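Local atomic coordinates of tripartite terminase subunit 3 (Human herpesvirus 5, PDB entry 3N4P), a protein that forms part of the molecular motor that probably packages viral DNA into empty capsids, the present chain being its C-terminal nuclease domain. Residues B[61-66]-B[129-134]; B[193-198]-B[260-265]; B[96-101]-B[209-214]; B[69-74]-B[108-113]. One frame throughout, in Å; residues are numbered along the deposited sequence.

How the contacts relate
Contacts 1 and 3 are two strand pairings of one mixed sheet, their centres about 16 Å apart. Helix 256-267 joins them to contact 2: Tyr66 of contact 1 packs against it with CD2 3.5 Å from Ala260 CA, while Leu97 CD2 of contact 3 lies 3.4 Å from Val261 CG2. Contact 4 adjoins contact 3 where Phe100 rests on helix 109-127. Contacts 3 and 4 come closest to the predicted nuclease site, where Asp68 and Glu139 bind a magnesium ion. Pro69 of contact 4 is nearest, its side chain about 7 Å from a bound magnesium, and the side chain of His99 in contact 3 comes within about 4 Å of that of the probably catalytic Asp256.

Contact 1: B[61-66]-B[129-134]; sequences KTLYVY and PYLDEL
Thr62 meets the Glu133 carboxylate on the anti side of OE1, its hydroxyl 33° out of the plane. Thr62 OG1 donates to Glu133 OE1 over 2.8 Å, while the neighbouring Arg135 pairs with the same oxygen and Arg165 with OE2, so both oxygens are engaged. The methyl, CG2, lies over one face of the Tyr64 ring, toward its rim. Threonine suits this place because its two branches serve a polar and an aromatic neighbour. The buried ring of Tyr130 is met by those of Tyr56 and Phe59, its OH bonded to Tyr95 OH. Glu133 reaches the hydroxyl with CG anti to the backbone N (chi1 -174°) and an extended chain.

In the parallel backbone pairing, Leu63 N donates to Glu133 O at 3.0 Å, and Lys61 O receives Asp132 N at 2.8 Å and, weakly, Glu133 N. The aliphatic part of Lys61 also makes contact, CB 3.2 Å from Asp132 OD1 and CG and CD running past Tyr130 O. On the opposite face of the sheet, in an apolar layer, Leu63 CD1 lies 3.6 Å from Leu134 CD2, the side chains side by side, and Leu63 CG meets Leu131 CD1 at 3.8 Å. Val65 CG1 extends this layer to Leu134 CD2. Helix 109-127 packs on it through Ile121, Val124 and Leu125, while strand 62-67, flanked by strands 80-88 and 133-138, sends Tyr66 onto helix 256-267.

Contact 2: B[193-198]-B[260-265]; sequences EQFISR and AVIMAT
Phe195 lays one face of its ring over Ile262, whose CG1 sits 3.9 Å from the ring centroid and 23° off the normal. This is a CH-pi contact, tightest at the inner end of the ring, where Ile262 CG1 is 3.6 Å from Phe195 CG. The two side chains cross at about a right angle, and the CG1 methylene of the beta-branched isoleucine offers its C-H groups to the ring face. With its CG anti to the backbone N (chi1 -176°), Phe195 extends its ring across to helix 256-267. Val261 CG1 approaches obliquely, 4.0 Å from Phe195 CE1.

Thr265 stands at the ring edge, near its plane, with OG1 4.1 Å from Phe195 CD1. That hydroxyl lies within bonding range of two carbonyls of its own helix, Val261 O and Ile262 O, which suits a polar group buried beside an aromatic ring. Arg198 turns the edge of its guanidinium group toward the carbonyl of Thr265, though too distantly to bond, and Gln194 NE2 lies over the centre of one guanidinium face.

The two helical segments cross almost perpendicularly, their axes 9.7 Å apart, so they meet at a compact patch. Helix 187-200 belongs to the region required for UL56 interaction and DNA packaging. Helix 256-267 lies between it and the central sheet, touching Ala83 and Val85 of strand 80-88 and Tyr66 of strand 62-67.

Contact 3: B[96-101]-B[209-214]; sequences GLEHFF and ELVSYT
Glu98 grips the loop at Tyr213 and Thr214 with both carboxylate oxygens. Its OE2 takes Tyr213 N at 2.9 Å through the syn lone pair. The other oxygen, Glu98 OE1, accepts Thr214 N at 2.7 Å from the syn side and Thr214 OG1 at 2.8 Å through its anti lone pair. Three donors thus fix the rotation of a buried carboxylate and would be expected to favour its charged form. The bend at chi2 (-64°) turns the group toward their backbone.

Thr214 crosses Glu98 obliquely and works in both directions. Its OG1, set between the backbone N and the carbonyl carbon (chi1 62°), reaches both partners, giving its proton to the acid and receiving His99 N at 2.9 Å; a threonine hydroxyl can therefore extend the strand pairing where the backbones diverge. Ser212 OG donates to Leu97 O at 2.9 Å from above the carbonyl plane. Farther back, Leu97 N donates to Val211 O at 3.1 Å, one bond of the parallel bridge between Gly96 and Val211, and Leu97 CD1 touches Leu210 CD2 (4.1 Å), with Ile222 of helix 221-229 packed on both leucines.

The ring of His99 leads away from residues 209-214, its ND1 hydrogen-bonded to Tyr224 OH. Parallel pairing of strands 91-100 and 204-211 extends the mixed central sheet of an RNase H-like nuclease domain, in which His99 lies beside the probably catalytic Asp256.

Contact 4: B[69-74]-B[108-113]; sequences PAFTTN and SSEVAI
Phe71 directs the far end of its ring at the first turn of helix 109-127, where Ser109 CB lies in the ring plane, at the edge, 3.9 Å from Phe71 CE2. The same ring carbon, Phe71 CE2, is 4.0 Å from Ile113 CD1, one helical turn farther on. A small serine lets the ring edge come close to the helix. The phenylalanine has CG beside its own backbone N (chi1 -54°), and this torsion points the ring at the helix.

Ile113 shares its two branches between the loop residues: CD1 turns to Phe71, and CG2 meets Pro69 CB at 4.2 Å. A beta-branched side chain fills both positions from a single site on the helix. The loop leaves the end of strand 62-67 immediately after Asp68, placed as is the first catalytic aspartate of RNase H-like nucleases, and here a magnesium ligand; rigid Pro69 is the next residue.

The side chains of Glu110 and Phe71 cross at about a right angle, touching through the aliphatic part of the acid, with Glu110 CG 4.1 Å from Phe71 CZ. Beyond CG the chain leads away from the ring, and OE2 forms a salt bridge with Arg149 on helix 144-161, the helix whose Ala146 and Ile150 also pack against Phe71.

Contact 1: B[61-66]-B[129-134]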
# COMPACT_ATOMS: atom_id res chain seq x y z
N LYS B 61 -13.27 -1.56 -15.10
CA LYS B 61 -14.59 -1.91 -14.59
C LYS B 61 -14.89 -3.40 -14.67
O LYS B 61 -15.98 -3.86 -14.28
CB LYS B 61 -15.66 -1.04 -15.27
CG LYS B 61 -15.24 0.41 -15.18
CD LYS B 61 -16.37 1.34 -15.53
CE LYS B 61 -16.09 2.67 -14.86
NZ LYS B 61 -16.65 3.80 -15.70
N THR B 62 -13.92 -4.15 -15.13
CA THR B 62 -14.11 -5.55 -15.27
C THR B 62 -13.32 -6.36 -14.27
O THR B 62 -12.13 -6.23 -14.20
CB THR B 62 -13.76 -5.99 -16.70
OG1 THR B 62 -14.68 -5.38 -17.60
CG2 THR B 62 -13.95 -7.50 -16.84
N LEU B 63 -14.01 -7.24 -13.54
CA LEU B 63 -13.34 -8.21 -12.66
C LEU B 63 -12.95 -9.48 -13.45
O LEU B 63 -13.81 -10.17 -13.95
CB LEU B 63 -14.33 -8.65 -11.56
CG LEU B 63 -13.94 -8.79 -10.12
CD1 LEU B 63 -14.76 -9.83 -9.25
CD2 LEU B 63 -12.38 -8.82 -9.85
N TYR B 64 -11.69 -9.81 -13.58
CA TYR B 64 -11.25 -11.05 -14.21
C TYR B 64 -11.05 -12.09 -13.11
O TYR B 64 -10.31 -11.83 -12.13
CB TYR B 64 -9.92 -10.82 -14.99
CG TYR B 64 -10.15 -9.90 -16.16
CD1 TYR B 64 -10.14 -8.52 -15.99
CD2 TYR B 64 -10.53 -10.42 -17.41
CE1 TYR B 64 -10.41 -7.63 -17.10
CE2 TYR B 64 -10.81 -9.55 -18.56
CZ TYR B 64 -10.77 -8.15 -18.37
OH TYR B 64 -11.08 -7.28 -19.41
N VAL B 65 -11.64 -13.27 -13.23
CA VAL B 65 -11.29 -14.32 -12.27
C VAL B 65 -10.86 -15.66 -12.92
O VAL B 65 -11.34 -16.03 -13.96
CB VAL B 65 -12.45 -14.62 -11.17
CG1 VAL B 65 -13.61 -13.60 -11.10
CG2 VAL B 65 -12.86 -16.01 -11.19
N TYR B 66 -10.06 -16.45 -12.22
CA TYR B 66 -9.68 -17.74 -12.74
C TYR B 66 -9.72 -18.72 -11.62
O TYR B 66 -9.24 -18.41 -10.54
CB TYR B 66 -8.21 -17.65 -13.14
CG TYR B 66 -7.59 -18.91 -13.62
CD1 TYR B 66 -7.66 -19.27 -14.97
CD2 TYR B 66 -6.84 -19.72 -12.76
CE1 TYR B 66 -7.02 -20.44 -15.46
CE2 TYR B 66 -6.22 -20.89 -13.22
CZ TYR B 66 -6.31 -21.23 -14.57
OH TYR B 66 -5.69 -22.37 -15.04
N PRO B 129 -17.98 -0.79 -6.20
CA PRO B 129 -19.21 -0.73 -6.97
C PRO B 129 -18.95 -0.35 -8.42
O PRO B 129 -19.84 -0.53 -9.30
CB PRO B 129 -20.03 0.35 -6.26
CG PRO B 129 -19.03 1.14 -5.40
CD PRO B 129 -17.75 0.38 -5.32
N TYR B 130 -17.76 0.20 -8.67
CA TYR B 130 -17.44 0.65 -10.01
C TYR B 130 -17.34 -0.57 -10.92
O TYR B 130 -17.34 -0.40 -12.12
CB TYR B 130 -16.14 1.49 -10.03
CG TYR B 130 -14.97 0.84 -9.36
CD1 TYR B 130 -14.75 1.01 -7.98
CD2 TYR B 130 -14.08 0.05 -10.06
CE1 TYR B 130 -13.69 0.42 -7.35
CE2 TYR B 130 -13.03 -0.59 -9.40
CZ TYR B 130 -12.82 -0.36 -8.07
OH TYR B 130 -11.76 -0.96 -7.41
N LEU B 131 -17.23 -1.78 -10.35
CA LEU B 131 -17.03 -2.96 -11.17
C LEU B 131 -18.41 -3.29 -11.78
O LEU B 131 -19.36 -3.49 -11.03
CB LEU B 131 -16.57 -4.10 -10.31
CG LEU B 131 -15.18 -4.01 -9.73
CD1 LEU B 131 -14.84 -5.30 -8.94
CD2 LEU B 131 -14.08 -3.72 -10.75
N ASP B 132 -18.50 -3.30 -13.12
CA ASP B 132 -19.79 -3.51 -13.79
C ASP B 132 -19.91 -4.74 -14.69
O ASP B 132 -21.00 -4.96 -15.26
CB ASP B 132 -20.29 -2.21 -14.52
CG ASP B 132 -19.53 -1.88 -15.86
OD1 ASP B 132 -18.44 -2.44 -16.20
OD2 ASP B 132 -20.08 -0.99 -16.59
N GLU B 133 -18.85 -5.55 -14.76
CA GLU B 133 -18.78 -6.80 -15.54
C GLU B 133 -17.86 -7.85 -14.90
O GLU B 133 -16.88 -7.50 -14.27
CB GLU B 133 -18.24 -6.45 -16.92
CG GLU B 133 -18.19 -7.55 -18.01
CD GLU B 133 -17.65 -6.97 -19.34
OE1 GLU B 133 -16.41 -6.68 -19.45
OE2 GLU B 133 -18.47 -6.76 -20.28
N LEU B 134 -18.19 -9.12 -15.08
CA LEU B 134 -17.35 -10.26 -14.67
C LEU B 134 -16.89 -11.11 -15.82
O LEU B 134 -17.70 -11.47 -16.64
CB LEU B 134 -18.15 -11.24 -13.86
CG LEU B 134 -18.12 -11.11 -12.38
CD1 LEU B 134 -19.30 -12.04 -11.87
CD2 LEU B 134 -16.69 -11.48 -11.87

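Contact 2: B[193-198]-B[260-265]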
# COMPACT_ATOMS: atom_id res chain seq x y z
N GLU B 193 6.15 -16.20 -17.50
CA GLU B 193 7.17 -15.26 -17.87
C GLU B 193 6.68 -13.80 -17.87
O GLU B 193 7.40 -12.93 -17.44
CB GLU B 193 7.74 -15.66 -19.23
CG GLU B 193 8.74 -14.71 -19.74
CD GLU B 193 10.17 -14.97 -19.26
OE1 GLU B 193 10.66 -14.23 -18.35
OE2 GLU B 193 10.80 -15.92 -19.79
N GLN B 194 5.49 -13.54 -18.36
CA GLN B 194 4.89 -12.19 -18.23
C GLN B 194 4.65 -11.73 -16.75
O GLN B 194 4.89 -10.57 -16.39
CB GLN B 194 3.54 -12.10 -19.01
CG GLN B 194 2.90 -10.71 -18.80
CD GLN B 194 1.44 -10.58 -19.16
OE1 GLN B 194 0.53 -10.93 -18.37
NE2 GLN B 194 1.20 -10.03 -20.34
N PHE B 195 4.14 -12.63 -15.91
CA PHE B 195 4.00 -12.30 -14.47
C PHE B 195 5.34 -11.87 -13.81
O PHE B 195 5.47 -10.78 -13.21
CB PHE B 195 3.46 -13.48 -13.72
CG PHE B 195 3.23 -13.18 -12.29
CD1 PHE B 195 2.10 -12.47 -11.92
CD2 PHE B 195 4.16 -13.55 -11.34
CE1 PHE B 195 1.89 -12.16 -10.59
CE2 PHE B 195 3.90 -13.25 -9.98
CZ PHE B 195 2.79 -12.55 -9.65
N ILE B 196 6.34 -12.73 -13.97
CA ILE B 196 7.58 -12.51 -13.30
C ILE B 196 8.04 -11.11 -13.68
O ILE B 196 8.50 -10.33 -12.83
CB ILE B 196 8.59 -13.62 -13.67
CG1 ILE B 196 8.22 -14.91 -12.92
CG2 ILE B 196 10.10 -13.20 -13.43
CD1 ILE B 196 8.92 -16.14 -13.52
N SER B 197 7.90 -10.76 -14.96
CA SER B 197 8.43 -9.48 -15.42
C SER B 197 7.59 -8.33 -14.87
O SER B 197 8.16 -7.34 -14.41
CB SER B 197 8.53 -9.44 -16.95
OG SER B 197 8.65 -8.10 -17.37
N ARG B 198 6.26 -8.45 -14.92
CA ARG B 198 5.38 -7.44 -14.30
C ARG B 198 5.55 -7.23 -12.81
O ARG B 198 5.49 -6.09 -12.34
CB ARG B 198 3.86 -7.71 -14.58
CG ARG B 198 3.53 -7.30 -16.02
CD ARG B 198 2.14 -7.79 -16.43
NE ARG B 198 1.65 -7.06 -17.61
CZ ARG B 198 0.41 -7.20 -18.12
NH1 ARG B 198 -0.44 -8.03 -17.56
NH2 ARG B 198 0.00 -6.49 -19.17
N ALA B 260 -3.14 -19.29 -10.20
CA ALA B 260 -4.41 -18.63 -10.43
C ALA B 260 -4.25 -17.12 -10.60
O ALA B 260 -4.93 -16.53 -11.42
CB ALA B 260 -5.39 -18.95 -9.37
N VAL B 261 -3.37 -16.51 -9.84
CA VAL B 261 -3.13 -15.09 -10.01
C VAL B 261 -2.41 -14.86 -11.37
O VAL B 261 -2.76 -14.00 -12.13
CB VAL B 261 -2.23 -14.59 -8.83
CG1 VAL B 261 -1.63 -13.16 -9.08
CG2 VAL B 261 -3.01 -14.73 -7.52
N ILE B 262 -1.40 -15.65 -11.67
CA ILE B 262 -0.71 -15.51 -12.94
C ILE B 262 -1.72 -15.54 -14.13
O ILE B 262 -1.63 -14.73 -15.03
CB ILE B 262 0.39 -16.59 -13.04
CG1 ILE B 262 1.49 -16.28 -12.02
CG2 ILE B 262 1.02 -16.66 -14.45
CD1 ILE B 262 2.56 -17.30 -11.90
N MET B 263 -2.74 -16.39 -14.07
CA MET B 263 -3.63 -16.58 -15.19
C MET B 263 -4.72 -15.53 -15.22
O MET B 263 -5.04 -15.01 -16.27
CB MET B 263 -4.22 -17.99 -15.17
CG MET B 263 -3.23 -19.07 -15.32
SD MET B 263 -2.18 -18.94 -16.86
CE MET B 263 -1.01 -20.18 -16.32
N ALA B 264 -5.28 -15.17 -14.08
CA ALA B 264 -6.23 -14.08 -14.11
C ALA B 264 -5.55 -12.84 -14.71
O ALA B 264 -6.15 -12.15 -15.54
CB ALA B 264 -6.83 -13.79 -12.73
N THR B 265 -4.33 -12.54 -14.29
CA THR B 265 -3.64 -11.34 -14.79
C THR B 265 -3.40 -11.44 -16.30
O THR B 265 -3.69 -10.50 -17.03
CB THR B 265 -2.34 -11.04 -13.99
OG1 THR B 265 -1.40 -12.12 -14.10
CG2 THR B 265 -2.67 -10.88 -12.52

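Contact 3: B[96-101]-B[209-214]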
# COMPACT_ATOMS: atom_id res chain seq x y z
N GLY B 96 -9.18 -10.52 -4.71
CA GLY B 96 -9.65 -11.70 -4.01
C GLY B 96 -8.76 -12.88 -4.25
O GLY B 96 -8.12 -12.98 -5.33
N LEU B 97 -8.64 -13.72 -3.21
CA LEU B 97 -7.87 -14.98 -3.28
C LEU B 97 -8.61 -16.02 -2.49
O LEU B 97 -9.18 -15.73 -1.43
CB LEU B 97 -6.43 -14.86 -2.71
CG LEU B 97 -5.47 -13.86 -3.34
CD1 LEU B 97 -4.27 -13.49 -2.40
CD2 LEU B 97 -4.94 -14.29 -4.77
N GLU B 98 -8.71 -17.22 -3.04
CA GLU B 98 -9.17 -18.35 -2.26
C GLU B 98 -8.29 -19.52 -2.56
O GLU B 98 -7.85 -19.71 -3.69
CB GLU B 98 -10.61 -18.71 -2.56
CG GLU B 98 -11.67 -17.58 -2.32
CD GLU B 98 -11.83 -17.11 -0.85
OE1 GLU B 98 -11.21 -17.64 0.10
OE2 GLU B 98 -12.61 -16.16 -0.65
N HIS B 99 -8.10 -20.36 -1.54
CA HIS B 99 -7.45 -21.63 -1.72
C HIS B 99 -8.35 -22.56 -0.95
O HIS B 99 -8.30 -22.65 0.28
CB HIS B 99 -6.05 -21.63 -1.15
CG HIS B 99 -5.24 -22.82 -1.56
ND1 HIS B 99 -3.89 -22.94 -1.28
CD2 HIS B 99 -5.59 -23.97 -2.20
CE1 HIS B 99 -3.45 -24.11 -1.71
NE2 HIS B 99 -4.45 -24.75 -2.29
N PHE B 100 -9.16 -23.30 -1.67
CA PHE B 100 -10.22 -24.06 -1.02
C PHE B 100 -9.97 -25.56 -0.94
O PHE B 100 -9.57 -26.17 -1.92
CB PHE B 100 -11.54 -23.75 -1.72
CG PHE B 100 -12.66 -24.73 -1.38
CD1 PHE B 100 -13.54 -24.44 -0.36
CD2 PHE B 100 -12.82 -25.91 -2.08
CE1 PHE B 100 -14.61 -25.35 -0.03
CE2 PHE B 100 -13.84 -26.82 -1.75
CZ PHE B 100 -14.74 -26.53 -0.74
N PHE B 101 -10.21 -26.14 0.25
CA PHE B 101 -10.06 -27.56 0.56
C PHE B 101 -11.41 -28.07 1.06
O PHE B 101 -12.04 -27.44 1.93
CB PHE B 101 -9.06 -27.82 1.70
CG PHE B 101 -7.66 -27.37 1.40
CD1 PHE B 101 -6.71 -28.28 0.96
CD2 PHE B 101 -7.30 -26.05 1.55
CE1 PHE B 101 -5.42 -27.87 0.65
CE2 PHE B 101 -6.00 -25.62 1.23
CZ PHE B 101 -5.06 -26.53 0.77
N GLU B 209 -8.31 -4.13 1.12
CA GLU B 209 -9.60 -4.78 1.40
C GLU B 209 -9.77 -6.12 0.60
O GLU B 209 -10.86 -6.62 0.41
CB GLU B 209 -10.71 -3.74 1.03
CG GLU B 209 -10.86 -3.45 -0.45
CD GLU B 209 -9.83 -2.44 -1.07
OE1 GLU B 209 -9.06 -1.75 -0.33
OE2 GLU B 209 -9.85 -2.32 -2.32
N LEU B 210 -8.67 -6.70 0.14
CA LEU B 210 -8.58 -8.04 -0.43
C LEU B 210 -9.51 -9.11 0.29
O LEU B 210 -9.42 -9.35 1.48
CB LEU B 210 -7.12 -8.45 -0.34
CG LEU B 210 -6.50 -9.81 -0.71
CD1 LEU B 210 -7.45 -10.96 -0.73
CD2 LEU B 210 -5.76 -9.74 -1.98
N VAL B 211 -10.39 -9.75 -0.47
CA VAL B 211 -11.39 -10.69 0.13
C VAL B 211 -10.80 -12.07 0.12
O VAL B 211 -10.26 -12.47 -0.88
CB VAL B 211 -12.66 -10.72 -0.76
CG1 VAL B 211 -13.62 -11.87 -0.34
CG2 VAL B 211 -13.31 -9.38 -0.69
N SER B 212 -10.85 -12.77 1.24
CA SER B 212 -10.46 -14.16 1.24
C SER B 212 -11.04 -14.96 2.37
O SER B 212 -10.47 -14.95 3.44
CB SER B 212 -8.97 -14.29 1.39
OG SER B 212 -8.69 -15.69 1.41
N TYR B 213 -12.13 -15.69 2.14
CA TYR B 213 -12.80 -16.37 3.23
C TYR B 213 -12.07 -17.64 3.65
O TYR B 213 -12.26 -18.12 4.77
CB TYR B 213 -14.25 -16.70 2.86
CG TYR B 213 -15.08 -15.43 2.75
CD1 TYR B 213 -15.46 -14.94 1.49
CD2 TYR B 213 -15.50 -14.74 3.91
CE1 TYR B 213 -16.23 -13.81 1.37
CE2 TYR B 213 -16.27 -13.57 3.82
CZ TYR B 213 -16.63 -13.10 2.52
OH TYR B 213 -17.43 -11.97 2.37
N THR B 214 -11.25 -18.22 2.77
CA THR B 214 -10.63 -19.51 3.11
C THR B 214 -9.22 -19.29 3.62
O THR B 214 -8.62 -20.24 4.16
CB THR B 214 -10.51 -20.47 1.89
OG1 THR B 214 -9.67 -19.88 0.90
CG2 THR B 214 -11.89 -20.79 1.31

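Contact 4: B[69-74]-B[108-113]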
# COMPACT_ATOMS: atom_id res chain seq x y z
N PRO B 69 -10.51 -25.98 -10.73
CA PRO B 69 -11.09 -26.88 -9.74
C PRO B 69 -10.28 -28.17 -9.66
O PRO B 69 -9.89 -28.73 -10.70
CB PRO B 69 -12.52 -27.15 -10.26
CG PRO B 69 -12.52 -26.71 -11.68
CD PRO B 69 -11.41 -25.69 -11.85
N ALA B 70 -10.05 -28.63 -8.43
CA ALA B 70 -9.14 -29.74 -8.17
C ALA B 70 -9.87 -31.04 -7.88
O ALA B 70 -10.71 -31.09 -6.98
CB ALA B 70 -8.26 -29.39 -6.99
N PHE B 71 -9.53 -32.09 -8.61
CA PHE B 71 -10.06 -33.42 -8.27
C PHE B 71 -8.99 -34.48 -8.06
O PHE B 71 -9.05 -35.24 -7.08
CB PHE B 71 -11.16 -33.86 -9.26
CG PHE B 71 -12.28 -32.84 -9.39
CD1 PHE B 71 -12.46 -32.12 -10.57
CD2 PHE B 71 -13.09 -32.54 -8.29
CE1 PHE B 71 -13.48 -31.15 -10.67
CE2 PHE B 71 -14.10 -31.57 -8.39
CZ PHE B 71 -14.29 -30.88 -9.58
N THR B 72 -8.00 -34.50 -8.95
CA THR B 72 -7.16 -35.70 -9.23
C THR B 72 -7.93 -37.02 -8.97
O THR B 72 -9.15 -37.05 -9.15
CB THR B 72 -5.69 -35.62 -8.65
OG1 THR B 72 -4.98 -36.82 -9.00
CG2 THR B 72 -5.65 -35.38 -7.13
N THR B 73 -7.24 -38.09 -8.56
CA THR B 73 -7.93 -39.38 -8.34
C THR B 73 -8.76 -39.40 -7.03
O THR B 73 -9.88 -38.86 -6.97
CB THR B 73 -6.96 -40.64 -8.43
OG1 THR B 73 -5.76 -40.33 -9.16
CG2 THR B 73 -7.67 -41.86 -9.06
N ASN B 74 -8.16 -39.98 -6.00
CA ASN B 74 -8.85 -40.44 -4.79
C ASN B 74 -8.19 -39.80 -3.56
O ASN B 74 -8.87 -39.36 -2.62
CB ASN B 74 -8.74 -41.99 -4.74
CG ASN B 74 -9.48 -42.62 -3.57
OD1 ASN B 74 -9.27 -43.80 -3.27
ND2 ASN B 74 -10.36 -41.86 -2.91
N SER B 108 -21.08 -32.17 -2.40
CA SER B 108 -20.79 -32.06 -3.82
C SER B 108 -19.60 -31.19 -3.88
O SER B 108 -19.63 -30.03 -3.45
CB SER B 108 -21.93 -31.42 -4.60
OG SER B 108 -21.65 -31.47 -5.99
N SER B 109 -18.52 -31.76 -4.40
CA SER B 109 -17.29 -31.05 -4.48
C SER B 109 -17.53 -29.85 -5.37
O SER B 109 -16.99 -28.78 -5.13
CB SER B 109 -16.22 -31.94 -5.08
OG SER B 109 -16.08 -33.10 -4.30
N GLU B 110 -18.37 -30.04 -6.39
CA GLU B 110 -18.59 -29.07 -7.42
C GLU B 110 -19.37 -27.87 -6.90
O GLU B 110 -19.05 -26.71 -7.24
CB GLU B 110 -19.28 -29.72 -8.61
CG GLU B 110 -18.38 -30.79 -9.22
CD GLU B 110 -19.06 -31.69 -10.24
OE1 GLU B 110 -19.23 -32.89 -9.93
OE2 GLU B 110 -19.39 -31.22 -11.35
N VAL B 111 -20.35 -28.16 -6.04
CA VAL B 111 -21.07 -27.09 -5.36
C VAL B 111 -20.20 -26.33 -4.33
O VAL B 111 -20.16 -25.12 -4.33
CB VAL B 111 -22.35 -27.62 -4.73
CG1 VAL B 111 -22.97 -26.58 -3.77
CG2 VAL B 111 -23.34 -28.06 -5.86
N ALA B 112 -19.50 -27.04 -3.46
CA ALA B 112 -18.57 -26.39 -2.56
C ALA B 112 -17.63 -25.51 -3.34
O ALA B 112 -17.46 -24.35 -2.99
CB ALA B 112 -17.81 -27.40 -1.75
N ILE B 113 -17.05 -26.03 -4.41
CA ILE B 113 -16.10 -25.20 -5.17
C ILE B 113 -16.69 -23.94 -5.77
O ILE B 113 -16.07 -22.85 -5.69
CB ILE B 113 -15.34 -26.01 -6.25
CG1 ILE B 113 -14.31 -26.90 -5.53
CG2 ILE B 113 -14.56 -25.07 -7.19
CD1 ILE B 113 -13.97 -28.20 -6.18